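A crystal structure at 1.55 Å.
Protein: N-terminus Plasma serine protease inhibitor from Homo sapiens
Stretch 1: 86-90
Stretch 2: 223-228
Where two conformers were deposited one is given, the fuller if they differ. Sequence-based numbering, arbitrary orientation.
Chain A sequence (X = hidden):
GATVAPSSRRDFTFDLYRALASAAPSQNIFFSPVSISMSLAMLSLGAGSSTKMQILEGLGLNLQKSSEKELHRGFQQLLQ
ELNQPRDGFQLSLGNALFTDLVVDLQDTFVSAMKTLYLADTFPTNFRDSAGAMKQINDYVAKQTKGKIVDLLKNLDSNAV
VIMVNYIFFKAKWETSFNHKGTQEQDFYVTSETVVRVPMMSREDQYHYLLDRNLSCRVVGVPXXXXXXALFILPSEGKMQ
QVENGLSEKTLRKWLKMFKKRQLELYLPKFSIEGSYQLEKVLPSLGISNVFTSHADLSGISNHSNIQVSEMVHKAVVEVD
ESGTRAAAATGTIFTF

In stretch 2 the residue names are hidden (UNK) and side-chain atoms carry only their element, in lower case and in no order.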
ATOM      1  N   ARG A  86       0.999  -4.238 -19.451  1.00 36.56           N
ATOM      2  CA  ARG A  86       0.403  -5.349 -18.717  1.00 36.73           C
ATOM      3  C   ARG A  86      -0.498  -6.131 -19.663  1.00 36.63           C
ATOM      4  O   ARG A  86      -0.918  -5.616 -20.700  1.00 37.39           O
ATOM      5  CB  ARG A  86      -0.427  -4.846 -17.530  1.00 37.17           C
ATOM      6  CG  ARG A  86       0.366  -4.214 -16.392  1.00 36.77           C
ATOM      7  CD  ARG A  86       1.439  -5.153 -15.856  1.00 36.59           C
ATOM      8  NE  ARG A  86       2.611  -5.178 -16.725  1.00 36.98           N
ATOM      9  CZ  ARG A  86       3.639  -6.008 -16.579  1.00 36.79           C
ATOM     10  NH1 ARG A  86       3.650  -6.896 -15.594  1.00 37.59           N
ATOM     11  NH2 ARG A  86       4.663  -5.945 -17.420  1.00 36.73           N
ATOM     12  N   ASP A  87      -0.797  -7.373 -19.304  1.00 36.18           N
ATOM     13  CA  ASP A  87      -1.651  -8.211 -20.135  1.00 35.88           C
ATOM     14  C   ASP A  87      -3.045  -8.370 -19.536  1.00 34.33           C
ATOM     15  O   ASP A  87      -3.266  -9.223 -18.678  1.00 35.41           O
ATOM     16  CB  ASP A  87      -1.006  -9.586 -20.324  1.00 36.82           C
ATOM     17  CG  ASP A  87      -1.893 -10.547 -21.092  1.00 39.14           C
ATOM     18  OD1 ASP A  87      -2.317 -10.202 -22.216  1.00 38.91           O
ATOM     19  OD2 ASP A  87      -2.167 -11.650 -20.572  1.00 40.88           O
ATOM     20  N   GLY A  88      -3.979  -7.538 -19.984  1.00 32.75           N
ATOM     21  CA  GLY A  88      -5.341  -7.635 -19.489  1.00 31.71           C
ATOM     22  C   GLY A  88      -5.793  -6.568 -18.511  1.00 30.39           C
ATOM     23  O   GLY A  88      -6.990  -6.441 -18.250  1.00 31.36           O
ATOM     24  N   PHE A  89      -4.858  -5.796 -17.968  1.00 27.45           N
ATOM     25  CA  PHE A  89      -5.218  -4.755 -17.013  1.00 25.75           C
ATOM     26  C   PHE A  89      -4.205  -3.618 -16.984  1.00 24.40           C
ATOM     27  O   PHE A  89      -3.390  -3.475 -17.896  1.00 23.72           O
ATOM     28  CB  PHE A  89      -5.365  -5.357 -15.611  1.00 25.09           C
ATOM     29  CG  PHE A  89      -4.092  -5.919 -15.051  1.00 25.57           C
ATOM     30  CD1 PHE A  89      -3.509  -5.354 -13.919  1.00 25.79           C
ATOM     31  CD2 PHE A  89      -3.474  -7.015 -15.647  1.00 25.62           C
ATOM     32  CE1 PHE A  89      -2.332  -5.871 -13.386  1.00 24.17           C
ATOM     33  CE2 PHE A  89      -2.294  -7.541 -15.122  1.00 26.21           C
ATOM     34  CZ  PHE A  89      -1.722  -6.968 -13.987  1.00 27.45           C
ATOM     35  N   GLN A  90      -4.256  -2.811 -15.931  1.00 22.09           N
ATOM     36  CA  GLN A  90      -3.347  -1.681 -15.815  1.00 19.58           C
ATOM     37  C   GLN A  90      -2.681  -1.600 -14.449  1.00 16.41           C
ATOM     38  O   GLN A  90      -3.340  -1.699 -13.414  1.00 15.44           O
ATOM     39  CB  GLN A  90      -4.104  -0.382 -16.095  1.00 23.01           C
ATOM     40  CG  GLN A  90      -3.229   0.862 -16.153  1.00 27.68           C
ATOM     41  CD  GLN A  90      -4.000   2.101 -16.586  1.00 30.24           C
ATOM     42  OE1 GLN A  90      -3.435   3.190 -16.698  1.00 32.81           O
ATOM     43  NE2 GLN A  90      -5.296   1.937 -16.832  1.00 31.20           N
ATOM     44  N   UNK A 223      -8.587 -11.331 -11.540  1.00 10.30           N
ATOM     45  CA  UNK A 223      -8.743 -10.164 -12.397  1.00 11.09           C
ATOM     46  C   UNK A 223      -8.281 -10.611 -13.772  1.00 14.89           C
ATOM     47  O   UNK A 223      -7.648 -11.658 -13.900  1.00 15.00           O
ATOM     48  c   UNK A 223      -7.882  -7.905  -8.325  1.00 10.88           C
ATOM     49  c   UNK A 223      -9.400  -7.586 -10.622  1.00 10.21           C
ATOM     50  c   UNK A 223      -7.820  -9.029 -11.951  1.00 11.48           C
ATOM     51  c   UNK A 223      -8.238  -8.356 -10.675  1.00 10.39           C
ATOM     52  c   UNK A 223      -9.041  -7.146  -8.296  1.00  9.82           C
ATOM     53  c   UNK A 223      -9.804  -6.980  -9.440  1.00 10.88           C
ATOM     54  o   UNK A 223      -9.446  -6.558  -7.121  1.00  9.89           O
ATOM     55  c   UNK A 223      -7.486  -8.503  -9.512  1.00 11.20           C
ATOM     56  N   UNK A 224      -8.608  -9.834 -14.797  1.00 18.18           N
ATOM     57  CA  UNK A 224      -8.130 -10.158 -16.130  1.00 20.95           C
ATOM     58  C   UNK A 224      -6.632  -9.951 -15.984  1.00 22.12           C
ATOM     59  O   UNK A 224      -6.197  -8.909 -15.494  1.00 24.48           O
ATOM     60  o   UNK A 224     -11.363  -9.110 -19.640  1.00 22.92           O
ATOM     61  c   UNK A 224     -10.054  -9.576 -17.695  1.00 23.05           C
ATOM     62  n   UNK A 224      -9.879  -7.549 -19.007  1.00 24.58           N
ATOM     63  c   UNK A 224      -8.690  -9.190 -17.170  1.00 21.33           C
ATOM     64  c   UNK A 224     -10.486  -8.722 -18.870  1.00 23.39           C
ATOM     65  N   UNK A 225      -5.845 -10.938 -16.387  1.00 22.74           N
ATOM     66  CA  UNK A 225      -4.406 -10.820 -16.246  1.00 23.51           C
ATOM     67  C   UNK A 225      -3.941 -11.709 -15.108  1.00 24.04           C
ATOM     68  O   UNK A 225      -4.701 -12.553 -14.635  1.00 25.51           O
ATOM     69  N   UNK A 226      -2.711 -11.512 -14.645  1.00 24.25           N
ATOM     70  CA  UNK A 226      -2.164 -12.344 -13.578  1.00 23.74           C
ATOM     71  C   UNK A 226      -2.566 -11.952 -12.155  1.00 21.90           C
ATOM     72  O   UNK A 226      -2.400 -12.744 -11.230  1.00 23.52           O
ATOM     73  o   UNK A 226       1.207 -13.602 -12.748  1.00 34.89           O
ATOM     74  c   UNK A 226      -0.014 -13.521 -12.895  1.00 31.53           C
ATOM     75  n   UNK A 226      -0.854 -14.425 -12.401  1.00 33.50           N
ATOM     76  c   UNK A 226      -0.633 -12.371 -13.676  1.00 27.55           C
ATOM     77  N   UNK A 227      -3.103 -10.749 -11.971  1.00 17.75           N
ATOM     78  CA  UNK A 227      -3.478 -10.305 -10.626  1.00 14.24           C
ATOM     79  C   UNK A 227      -4.739 -10.958 -10.078  1.00 13.03           C
ATOM     80  O   UNK A 227      -5.596 -11.425 -10.828  1.00 12.12           O
ATOM     81  c   UNK A 227      -3.635  -8.785 -10.603  1.00 13.97           C
ATOM     82  N   UNK A 228      -4.856 -10.991  -8.755  0.50 11.80           N
ATOM     83  CA  UNK A 228      -6.039 -11.562  -8.128  0.50 10.29           C
ATOM     84  C   UNK A 228      -6.340 -10.844  -6.829  0.50  9.63           C
ATOM     85  O   UNK A 228      -5.461 -10.233  -6.221  0.50  9.22           O
ATOM     86  c   UNK A 228      -5.881 -13.070  -7.821  0.50 11.75           C
ATOM     87  o   UNK A 228      -7.122 -13.585  -7.315  0.50 12.72           O
ATOM     88  c   UNK A 228      -4.801 -13.299  -6.775  0.50  8.27           C
TER
HETATM   89  O   HOH W   1      -1.118 -10.336 -16.772  1.00 31.36           O
HETATM   90  O   HOH W   2      -8.891  -5.455 -17.058  1.00 22.16           O

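Position 223 carries eight side-chain atoms: one carbon leading to a ring of six carbons, with a single oxygen on the ring. A phenol is tyrosine, Tyr-223. Its CA-to-CB bond points toward the other stretch, but the ring leads away; its nearest side-chain atom, CB, is 5.7 Å from Phe-89 CB. The residue is buried, and its hydroxyl is hydrogen-bonded elsewhere in the structure, so its one polar group is satisfied.

Position 224 has three carbons in a row, the third bearing one oxygen and one nitrogen. The nitrogen lies 3.2 Å from the O of Gly-88. Three carbons ending in an amide make glutamine, Gln-224. Its NE2 donates a hydrogen bond to Gly-88 O, a role an amide nitrogen suits because it always carries hydrogens. Water 2 also donates to Gly-88 O, at 2.5 Å, and accepts a weak hydrogen bond from Gln-224 NE2 at 3.0 Å.

Position 225 has no side-chain atoms, and its CA sits 3.1 Å from the O of Asp-87. This is glycine, Gly-225. An ideal CB here would fall 2.4 Å from Phe-89 CD2 and 2.8 Å from Asp-87 O, both clashes. The backbone angles, 106/-166, independently call for glycine, since a CB would be jammed against the preceding carbonyl oxygen.

Position 226 shows two carbons, the second carrying an oxygen and a nitrogen: the short amide of asparagine, Asn-226. The end of its side chain leads away from stretch 1, and the exposed setting suits a polar group. Its backbone N instead donates to water 1 at 2.9 Å, and that water donates to Asp-87 O at 3.1 Å.

Position 227 has a single side-chain carbon, 4.2 Å from Phe-89 CE1, and is therefore alanine, Ala-227. Its buried methyl offers the ring a small apolar partner. Its backbone O accepts from Tyr-223 N at 3.1 Å.

Position 228 has one carbon bearing an oxygen and another carbon, the branched pattern of threonine. Thr-228 is out of reach of stretch 1, and its hydroxyl is hydrogen-bonded to a residue adjoining one of the stretches.

The contact is small, burying 227 Å². Gly-88 and Gly-225 bring their CA atoms within 4.6 Å, a closeness that bare backbones permit. Beside them, Phe-89 packs obliquely against the loop, its CD2 3.3 Å from Gln-224 O, while the Gln-224 side chain holds Gly-88 O directly and through water 2, and water 1 bridges the two backbones between Asp-87 O and Asn-226 N.

Stretch 2 (223-228) YQGNAT
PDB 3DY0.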